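Local coordinates for protein methylmalonyl-CoA epimerase, mitochondrial (PDB 3RMU) that interconverts the (R) and (S) forms of methylmalonyl-CoA in mitochondrial propionyl-CoA metabolism, using a bound divalent metal, here cobalt, at residues Ala20-Lys24 / Asn25-Ala29; Phe46-Gly50 / Asn51-Glu55; Ala91-Asp94 / Leu95-Lys99. One frame throughout, in Å; residues are numbered along the deposited sequence. Where two conformers were deposited one is given.

Interaction 1: Ala20-Lys24 / Asn25-Ala29; sequences AAFYK and NILGA. With EDO (1,2-ethanediol), chain N; EDO (1,2-ethanediol), chain H.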
loop_
_atom_site.group_PDB
_atom_site.type_symbol
_atom_site.label_atom_id
_atom_site.label_comp_id
_atom_site.label_asym_id
_atom_site.label_seq_id
_atom_site.Cartn_x
_atom_site.Cartn_y
_atom_site.Cartn_z
ATOM N N ALA A 20 -14.066 -6.259 4.891
ATOM C CA ALA A 20 -14.135 -5.704 6.250
ATOM C C ALA A 20 -14.148 -6.799 7.318
ATOM O O ALA A 20 -13.402 -6.734 8.290
ATOM C CB ALA A 20 -15.383 -4.804 6.391
ATOM N N ALA A 21 -14.983 -7.826 7.103
ATOM C CA ALA A 21 -15.105 -8.935 8.014
ATOM C C ALA A 21 -13.839 -9.778 8.065
ATOM O O ALA A 21 -13.544 -10.361 9.091
ATOM C CB ALA A 21 -16.346 -9.814 7.642
ATOM N N PHE A 22 -13.087 -9.858 6.969
ATOM C CA PHE A 22 -11.812 -10.557 7.015
ATOM C C PHE A 22 -10.855 -9.848 7.983
ATOM O O PHE A 22 -10.293 -10.465 8.894
ATOM C CB PHE A 22 -11.205 -10.628 5.624
ATOM C CG PHE A 22 -9.852 -11.253 5.579
ATOM C CD1 PHE A 22 -9.709 -12.633 5.495
ATOM C CD2 PHE A 22 -8.715 -10.458 5.585
ATOM C CE1 PHE A 22 -8.455 -13.192 5.430
ATOM C CE2 PHE A 22 -7.471 -11.020 5.529
ATOM C CZ PHE A 22 -7.337 -12.387 5.479
ATOM N N TYR A 23 -10.671 -8.547 7.786
ATOM C CA TYR A 23 -9.763 -7.796 8.646
ATOM C C TYR A 23 -10.209 -7.872 10.089
ATOM O O TYR A 23 -9.379 -8.122 10.973
ATOM C CB TYR A 23 -9.559 -6.357 8.163
ATOM C CG TYR A 23 -8.677 -6.358 6.949
ATOM C CD1 TYR A 23 -9.217 -6.368 5.675
ATOM C CD2 TYR A 23 -7.291 -6.394 7.072
ATOM C CE1 TYR A 23 -8.418 -6.420 4.561
ATOM C CE2 TYR A 23 -6.488 -6.431 5.952
ATOM C CZ TYR A 23 -7.063 -6.452 4.698
ATOM O OH TYR A 23 -6.291 -6.506 3.570
ATOM N N LYS A 24 -11.510 -7.713 10.323
ATOM C CA LYS A 24 -12.035 -7.728 11.681
ATOM C C LYS A 24 -11.955 -9.105 12.338
ATOM O O LYS A 24 -11.402 -9.252 13.418
ATOM C CB LYS A 24 -13.470 -7.212 11.691
ATOM C CG LYS A 24 -14.106 -7.034 13.043
ATOM C CD LYS A 24 -15.609 -6.785 12.853
ATOM C CE LYS A 24 -16.368 -6.702 14.148
ATOM N NZ LYS A 24 -17.830 -6.406 13.893
ATOM N N ASN A 25 -12.540 -10.107 11.694
ATOM C CA ASN A 25 -12.781 -11.380 12.354
ATOM C C ASN A 25 -11.740 -12.474 12.063
ATOM O O ASN A 25 -11.621 -13.404 12.831
ATOM C CB ASN A 25 -14.203 -11.850 12.073
ATOM C CG ASN A 25 -15.233 -10.985 12.770
ATOM O OD1 ASN A 25 -14.949 -10.405 13.816
ATOM N ND2 ASN A 25 -16.432 -10.901 12.200
ATOM N N ILE A 26 -11.017 -12.360 10.960
ATOM C CA ILE A 26 -9.870 -13.234 10.718
ATOM C C ILE A 26 -8.580 -12.632 11.305
ATOM O O ILE A 26 -7.951 -13.270 12.138
ATOM C CB ILE A 26 -9.680 -13.563 9.212
ATOM C CG1 ILE A 26 -10.913 -14.285 8.684
ATOM C CG2 ILE A 26 -8.442 -14.483 9.010
ATOM C CD1 ILE A 26 -11.374 -15.451 9.545
ATOM N N LEU A 27 -8.204 -11.416 10.907
ATOM C CA LEU A 27 -6.975 -10.808 11.415
ATOM C C LEU A 27 -7.079 -10.124 12.788
ATOM O O LEU A 27 -6.062 -9.853 13.426
ATOM C CB LEU A 27 -6.372 -9.857 10.392
ATOM C CG LEU A 27 -5.857 -10.474 9.095
ATOM C CD1 LEU A 27 -5.129 -9.410 8.265
ATOM C CD2 LEU A 27 -4.977 -11.707 9.356
ATOM N N GLY A 28 -8.274 -9.797 13.232
ATOM C CA GLY A 28 -8.438 -9.130 14.546
ATOM C C GLY A 28 -8.122 -7.626 14.546
ATOM O O GLY A 28 -7.685 -7.074 15.579
ATOM N N ALA A 29 -8.334 -6.980 13.397
ATOM C CA ALA A 29 -8.186 -5.520 13.234
ATOM C C ALA A 29 -9.382 -4.737 13.786
ATOM O O ALA A 29 -10.525 -5.248 13.903
ATOM C CB ALA A 29 -7.985 -5.157 11.760
HETATM C C1 EDO N . -3.533 -12.246 13.595
HETATM O O1 EDO N . -4.029 -11.280 14.528
HETATM C C2 EDO N . -4.372 -13.535 13.673
HETATM O O2 EDO N . -4.184 -14.258 14.912
HETATM C C1 EDO H . -18.065 -4.388 10.283
HETATM O O1 EDO H . -17.988 -4.001 11.665
HETATM C C2 EDO H . -17.418 -3.268 9.485
HETATM O O2 EDO H . -17.785 -3.217 8.108
HETATM O O HOH W 1 -11.434 -7.219 15.677
#

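Interaction 2: Phe46-Gly50 / Asn51-Glu55; sequences FVNLG and NTKME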
loop_
_atom_site.group_PDB
_atom_site.type_symbol
_atom_site.label_atom_id
_atom_site.label_comp_id
_atom_site.label_asym_id
_atom_site.label_seq_id
_atom_site.Cartn_x
_atom_site.Cartn_y
_atom_site.Cartn_z
ATOM N N PHE A 46 -12.701 1.786 7.013
ATOM C CA PHE A 46 -11.407 2.153 7.562
ATOM C C PHE A 46 -10.902 1.045 8.469
ATOM O O PHE A 46 -11.614 0.629 9.380
ATOM C CB PHE A 46 -11.555 3.450 8.390
ATOM C CG PHE A 46 -12.023 4.604 7.596
ATOM C CD1 PHE A 46 -11.120 5.330 6.810
ATOM C CD2 PHE A 46 -13.377 4.950 7.561
ATOM C CE1 PHE A 46 -11.563 6.415 6.015
ATOM C CE2 PHE A 46 -13.819 6.011 6.775
ATOM C CZ PHE A 46 -12.903 6.745 5.986
ATOM N N VAL A 47 -9.699 0.540 8.189
ATOM C CA VAL A 47 -9.037 -0.414 9.079
ATOM C C VAL A 47 -7.968 0.364 9.832
ATOM O O VAL A 47 -7.069 0.901 9.213
ATOM C CB VAL A 47 -8.418 -1.556 8.328
ATOM C CG1 VAL A 47 -7.692 -2.497 9.304
ATOM C CG2 VAL A 47 -9.504 -2.281 7.522
ATOM N N ASN A 48 -8.127 0.490 11.141
ATOM C CA ASN A 48 -7.234 1.341 11.922
ATOM C C ASN A 48 -6.106 0.489 12.487
ATOM O O ASN A 48 -6.316 -0.259 13.416
ATOM C CB ASN A 48 -7.987 2.052 13.023
ATOM C CG ASN A 48 -7.069 2.932 13.920
ATOM O OD1 ASN A 48 -5.909 3.178 13.598
ATOM N ND2 ASN A 48 -7.612 3.405 15.036
ATOM N N LEU A 49 -4.926 0.599 11.878
ATOM C CA LEU A 49 -3.736 -0.095 12.355
ATOM C C LEU A 49 -2.892 0.687 13.389
ATOM O O LEU A 49 -1.799 0.219 13.735
ATOM C CB LEU A 49 -2.886 -0.590 11.187
ATOM C CG LEU A 49 -3.559 -1.459 10.120
ATOM C CD1 LEU A 49 -2.628 -1.732 8.980
ATOM C CD2 LEU A 49 -4.087 -2.788 10.744
ATOM N N GLY A 50 -3.435 1.795 13.929
ATOM C CA GLY A 50 -2.788 2.589 14.963
ATOM C C GLY A 50 -1.879 3.657 14.388
ATOM O O GLY A 50 -2.009 4.846 14.727
ATOM N N ASN A 51 -0.940 3.233 13.546
ATOM C CA ASN A 51 0.004 4.153 12.928
ATOM C C ASN A 51 -0.519 4.787 11.626
ATOM O O ASN A 51 -0.023 5.820 11.213
ATOM C CB ASN A 51 1.413 3.522 12.722
ATOM C CG ASN A 51 1.435 2.335 11.727
ATOM O OD1 ASN A 51 0.509 1.555 11.662
ATOM N ND2 ASN A 51 2.561 2.151 11.059
ATOM N N THR A 52 -1.459 4.104 10.983
ATOM C CA THR A 52 -2.047 4.522 9.727
ATOM C C THR A 52 -3.342 3.726 9.538
ATOM O O THR A 52 -3.687 2.853 10.373
ATOM C CB THR A 52 -1.070 4.288 8.554
ATOM O OG1 THR A 52 -1.543 4.979 7.392
ATOM C CG2 THR A 52 -0.879 2.768 8.252
ATOM N N LYS A 53 -4.026 3.984 8.447
ATOM C CA LYS A 53 -5.207 3.229 8.097
ATOM C C LYS A 53 -5.162 2.643 6.721
ATOM O O LYS A 53 -4.472 3.149 5.840
ATOM C CB LYS A 53 -6.415 4.162 8.107
ATOM C CG LYS A 53 -6.610 4.752 9.405
ATOM C CD LYS A 53 -7.812 5.587 9.536
ATOM C CE LYS A 53 -8.249 5.569 10.962
ATOM N NZ LYS A 53 -8.278 6.946 11.441
ATOM N N MET A 54 -5.916 1.560 6.568
ATOM C CA MET A 54 -6.221 1.010 5.272
ATOM C C MET A 54 -7.628 1.487 4.961
ATOM O O MET A 54 -8.502 1.436 5.820
ATOM C CB MET A 54 -6.191 -0.521 5.273
ATOM C CG MET A 54 -4.904 -1.163 5.726
ATOM S SD MET A 54 -5.023 -2.971 5.831
ATOM C CE MET A 54 -5.336 -3.436 4.130
ATOM N N GLU A 55 -7.855 1.954 3.745
ATOM C CA GLU A 55 -9.207 2.361 3.331
ATOM C C GLU A 55 -9.604 1.300 2.340
ATOM O O GLU A 55 -9.010 1.196 1.257
ATOM C CB GLU A 55 -9.254 3.732 2.695
ATOM C CG GLU A 55 -8.865 4.859 3.715
ATOM C CD GLU A 55 -9.204 6.277 3.268
ATOM O OE1 GLU A 55 -9.774 6.448 2.161
ATOM O OE2 GLU A 55 -8.888 7.207 4.070
#

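Interaction 3: Ala91-Asp94 / Leu95-Lys99; sequences AVMD and LKKKK. With EDO (1,2-ethanediol), chain F.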
loop_
_atom_site.group_PDB
_atom_site.type_symbol
_atom_site.label_atom_id
_atom_site.label_comp_id
_atom_site.label_asym_id
_atom_site.label_seq_id
_atom_site.Cartn_x
_atom_site.Cartn_y
_atom_site.Cartn_z
ATOM N N ALA A 91 2.790 22.536 -2.809
ATOM C CA ALA A 91 3.221 21.292 -3.400
ATOM C C ALA A 91 2.837 21.246 -4.871
ATOM O O ALA A 91 3.634 20.831 -5.696
ATOM C CB ALA A 91 2.626 20.130 -2.657
ATOM N N VAL A 92 1.621 21.667 -5.193
ATOM C CA VAL A 92 1.174 21.715 -6.584
ATOM C C VAL A 92 2.061 22.647 -7.404
ATOM O O VAL A 92 2.509 22.271 -8.481
ATOM C CB VAL A 92 -0.314 22.106 -6.697
ATOM C CG1 VAL A 92 -0.721 22.323 -8.152
ATOM C CG2 VAL A 92 -1.171 21.033 -6.072
ATOM N N MET A 93 2.342 23.847 -6.899
ATOM C CA MET A 93 3.212 24.773 -7.641
ATOM C C MET A 93 4.637 24.215 -7.821
ATOM O O MET A 93 5.205 24.324 -8.918
ATOM C CB MET A 93 3.323 26.116 -6.944
ATOM C CG MET A 93 3.919 27.253 -7.821
ATOM S SD MET A 93 2.855 27.877 -9.172
ATOM C CE MET A 93 1.188 27.467 -8.582
ATOM N N ASP A 94 5.216 23.700 -6.731
ATOM C CA ASP A 94 6.549 23.069 -6.760
ATOM C C ASP A 94 6.575 21.952 -7.795
ATOM O O ASP A 94 7.499 21.876 -8.605
ATOM C CB ASP A 94 6.893 22.496 -5.385
ATOM C CG ASP A 94 8.217 21.731 -5.371
ATOM O OD1 ASP A 94 9.250 22.314 -5.751
ATOM O OD2 ASP A 94 8.187 20.544 -4.972
ATOM N N LEU A 95 5.562 21.083 -7.773
ATOM C CA LEU A 95 5.524 19.980 -8.739
ATOM C C LEU A 95 5.322 20.445 -10.188
ATOM O O LEU A 95 5.901 19.857 -11.115
ATOM C CB LEU A 95 4.451 18.969 -8.365
ATOM C CG LEU A 95 4.692 18.178 -7.084
ATOM C CD1 LEU A 95 3.431 17.421 -6.778
ATOM C CD2 LEU A 95 5.920 17.239 -7.190
ATOM N N LYS A 96 4.477 21.467 -10.385
ATOM C CA LYS A 96 4.299 22.075 -11.712
ATOM C C LYS A 96 5.613 22.674 -12.191
ATOM O O LYS A 96 5.941 22.562 -13.365
ATOM C CB LYS A 96 3.184 23.146 -11.716
ATOM C CG LYS A 96 2.536 23.396 -13.106
ATOM C CD LYS A 96 1.166 24.092 -13.008
ATOM C CE LYS A 96 0.070 23.144 -12.484
ATOM N NZ LYS A 96 -1.305 23.545 -12.942
ATOM N N LYS A 97 6.370 23.293 -11.286
ATOM C CA LYS A 97 7.668 23.885 -11.649
ATOM C C LYS A 97 8.742 22.847 -12.025
ATOM O O LYS A 97 9.642 23.131 -12.814
ATOM C CB LYS A 97 8.199 24.741 -10.499
ATOM C CG LYS A 97 7.580 26.131 -10.426
ATOM C CD LYS A 97 7.680 26.754 -9.023
ATOM C CE LYS A 97 9.089 27.238 -8.686
ATOM N NZ LYS A 97 9.041 28.408 -7.755
ATOM N N LYS A 98 8.653 21.675 -11.415
ATOM C CA LYS A 98 9.583 20.562 -11.648
ATOM C C LYS A 98 9.217 19.854 -12.958
ATOM O O LYS A 98 9.949 18.971 -13.420
ATOM C CB LYS A 98 9.541 19.587 -10.446
ATOM C CG LYS A 98 10.223 20.118 -9.152
ATOM C CD LYS A 98 9.998 19.242 -7.915
ATOM C CE LYS A 98 10.983 19.609 -6.760
ATOM N NZ LYS A 98 10.619 19.054 -5.379
ATOM N N LYS A 99 8.085 20.252 -13.553
ATOM C CA LYS A 99 7.596 19.720 -14.824
ATOM C C LYS A 99 7.402 18.216 -14.783
ATOM O O LYS A 99 7.762 17.530 -15.740
ATOM C CB LYS A 99 8.551 20.049 -15.994
ATOM C CG LYS A 99 8.820 21.528 -16.250
ATOM C CD LYS A 99 7.661 22.194 -16.962
ATOM C CE LYS A 99 7.952 23.656 -17.237
ATOM N NZ LYS A 99 6.692 24.410 -17.439
HETATM C C1 EDO F . 6.467 17.976 -3.333
HETATM O O1 EDO F . 6.426 19.404 -3.357
HETATM C C2 EDO F . 5.842 17.484 -2.033
HETATM O O2 EDO F . 6.849 17.464 -1.022
#

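Interaction 1: Ala20-Lys24 / Asn25-Ala29
Phe22 and Ile26, one turn apart near the C-terminal end of helix 16-26, pack through a CH-pi contact: Ile26 CB stands over one face of the Phe22 ring, 4.2 Å from the ring centroid. With CG anti to the backbone N (chi1 176°), the phenyl group stands out from the helix with that face turned to the isoleucine. The two branches of Ile26 lie above the rim of the same face, CG1 nearest Phe22 CD1 and CG2 nearest CE1.

Apolar packing continues through Leu27, whose CD1 methyl touches both rings, 3.9 Å from Phe22 CE2 and 3.9 Å from Tyr23 CD2. Phe22 CD2 also lies above the centre of the Tyr23 ring. Tyr23 and Leu27 run side by side in the same direction, while Tyr23 CB touches Ala29 CB.

The backbone bonds change pattern as the helix unwinds. Asn25 N bonds to Ala21 O in the ordinary alpha-helical way, but Phe22 O accepts twice, from Ile26 N at 2.9 Å and from Leu27 N at 3.1 Å, the second bond being the wider, pi-type turn. Ala29 N then reaches back to Tyr23 O at 2.9 Å, past Gly28 with its positive phi, and Gly28 N makes a weak bond to Lys24 O. A water lies within hydrogen-bonding distance of both Lys24 O and Ala29 O, and an ethanediol hydroxyl donates to Leu27 O.

Outside the segment, Tyr23 OH bonds to Gly125 O of the second subunit, and Ile26 O accepts from Lys98 NZ of that subunit. The helix end is thus apolar where Phe22, Tyr23 and Leu27 pack together, while its last carbonyls serve as acceptors for backbone, solvent and the partner subunit; their negative ends would probably suit the lysine's charge.

Interaction 2: Phe46-Gly50 / Asn51-Glu55
Val47 and Met54 face each other as the hydrogen-bonded pair of the antiparallel hairpin between strands 42-48 and 53-59. Val47 N donates to Met54 O at 2.8 Å and Met54 N to Val47 O at 3.0 Å, the first bond almost straight at 175°. Their side chains make a tightly packed face: Val47 CB meets Met54 CB at 3.9 Å, and Leu49 CD1 lies across the methionine chain, 4.0 Å from Met54 CG. Tyr23 of helix 16-26 covers Val47 and Met54, and Ile81 of the second subunit also packs on Met54.

On the other face Phe46 and Glu55 are also close. They point the same way, with ring and carboxylate planes 81° apart; OE2 sits in the ring plane at the edge, 3.4 Å from Phe46 CE1. The same oxygen is hydrogen-bonded to His112 NE2. The loose part is the neighbouring pair, where Lys53 CE merely passes Asn48 CB and CG at 4.1 Å, its chain bent at its last torsion.

At the turn, Asn48 OD1 accepts from Gly50 N at 2.9 Å, an Asx turn in which the donor stands above the amide plane. Leu49 N bonds to Thr52 O, and Asn51 N makes a weak bond to Leu49 O. Asn51 ND2 donates to Leu6 O of the second subunit, while Thr52 N is buried without a partner.

The face bearing Phe46 and Glu55 leads to the metal site, since Glu55 lies beside the cobalt ligand His8. Set against the electropositive C-H edge of a ring and held by His112, the carboxylate is limited in where it can lie.

Interaction 3: Ala91-Asp94 / Leu95-Lys99
Asp94 and Lys98, one turn apart on helix 88-97, form a salt bridge, with OD2 at 2.9 Å from Lys98 NZ. The ammonium group approaches on the syn lone pair of OD2, the side of the other carboxylate oxygen, OD1, which itself lies 3.4 Å from Lys98 CE. An ethanediol, probably from the crystallisation liquor, donates from O1 to the same OD2 at 2.6 Å, so two donors hold this oxygen.

Different first torsions bring the partners together. Asp94 has CG anti to its own N (chi1 176°), whereas Lys98 CG is anti to the carbonyl carbon (chi1 -73°); the lysine chain then runs extended back over the preceding turn, its CG passing 3.3 Å from Asp94 O before its end crosses the carboxylate. Met93 and Lys97 meet more lightly, Lys97 CD against Met93 CG at 4.0 Å, with the aliphatic part of the lysine lying close to Met93 O.

Behind these side chains stands regular alpha-helical bonding, Leu95 N to Ala91 O, Lys96 N to Val92 O, Lys97 N to Met93 O and Lys98 N to Asp94 O. The last of these is the most bent, with 139° at the hydrogen. Lys99 then takes a positive phi and closes a Schellman motif, its N bonding to Lys96 O at 3.2 Å.

Farther out, Leu95 packs against Ile100 and Leu103 in the loop after the helix, and Val92 against Val107. Toward the second subunit, Asp94 and Leu95 pack on that subunit's Ile26, setting helix 88-97 against the end of helix 16-26 of the neighbouring chain.

Overall arrangement
Along the chain the three contacts follow in series, neither nesting nor crossing, and each is local. Interaction 1 finishes helix 16-26 and turns the chain into strand 30-37, outermost in this chain's sheet; interaction 2 closes the hairpin joining strands 42-48 and 53-59; interaction 3 ends helix 88-97 in the second half of the chain. Interactions 1 and 2 touch, the helix lying against the hairpin's apolar face. Interaction 3 is remote within the chain, its centre about 40 Å from that of interaction 1, on the opposite side of the chain's centre. The dimer brings these distant ends together, interaction 3 of one subunit meeting interaction 1 of the other.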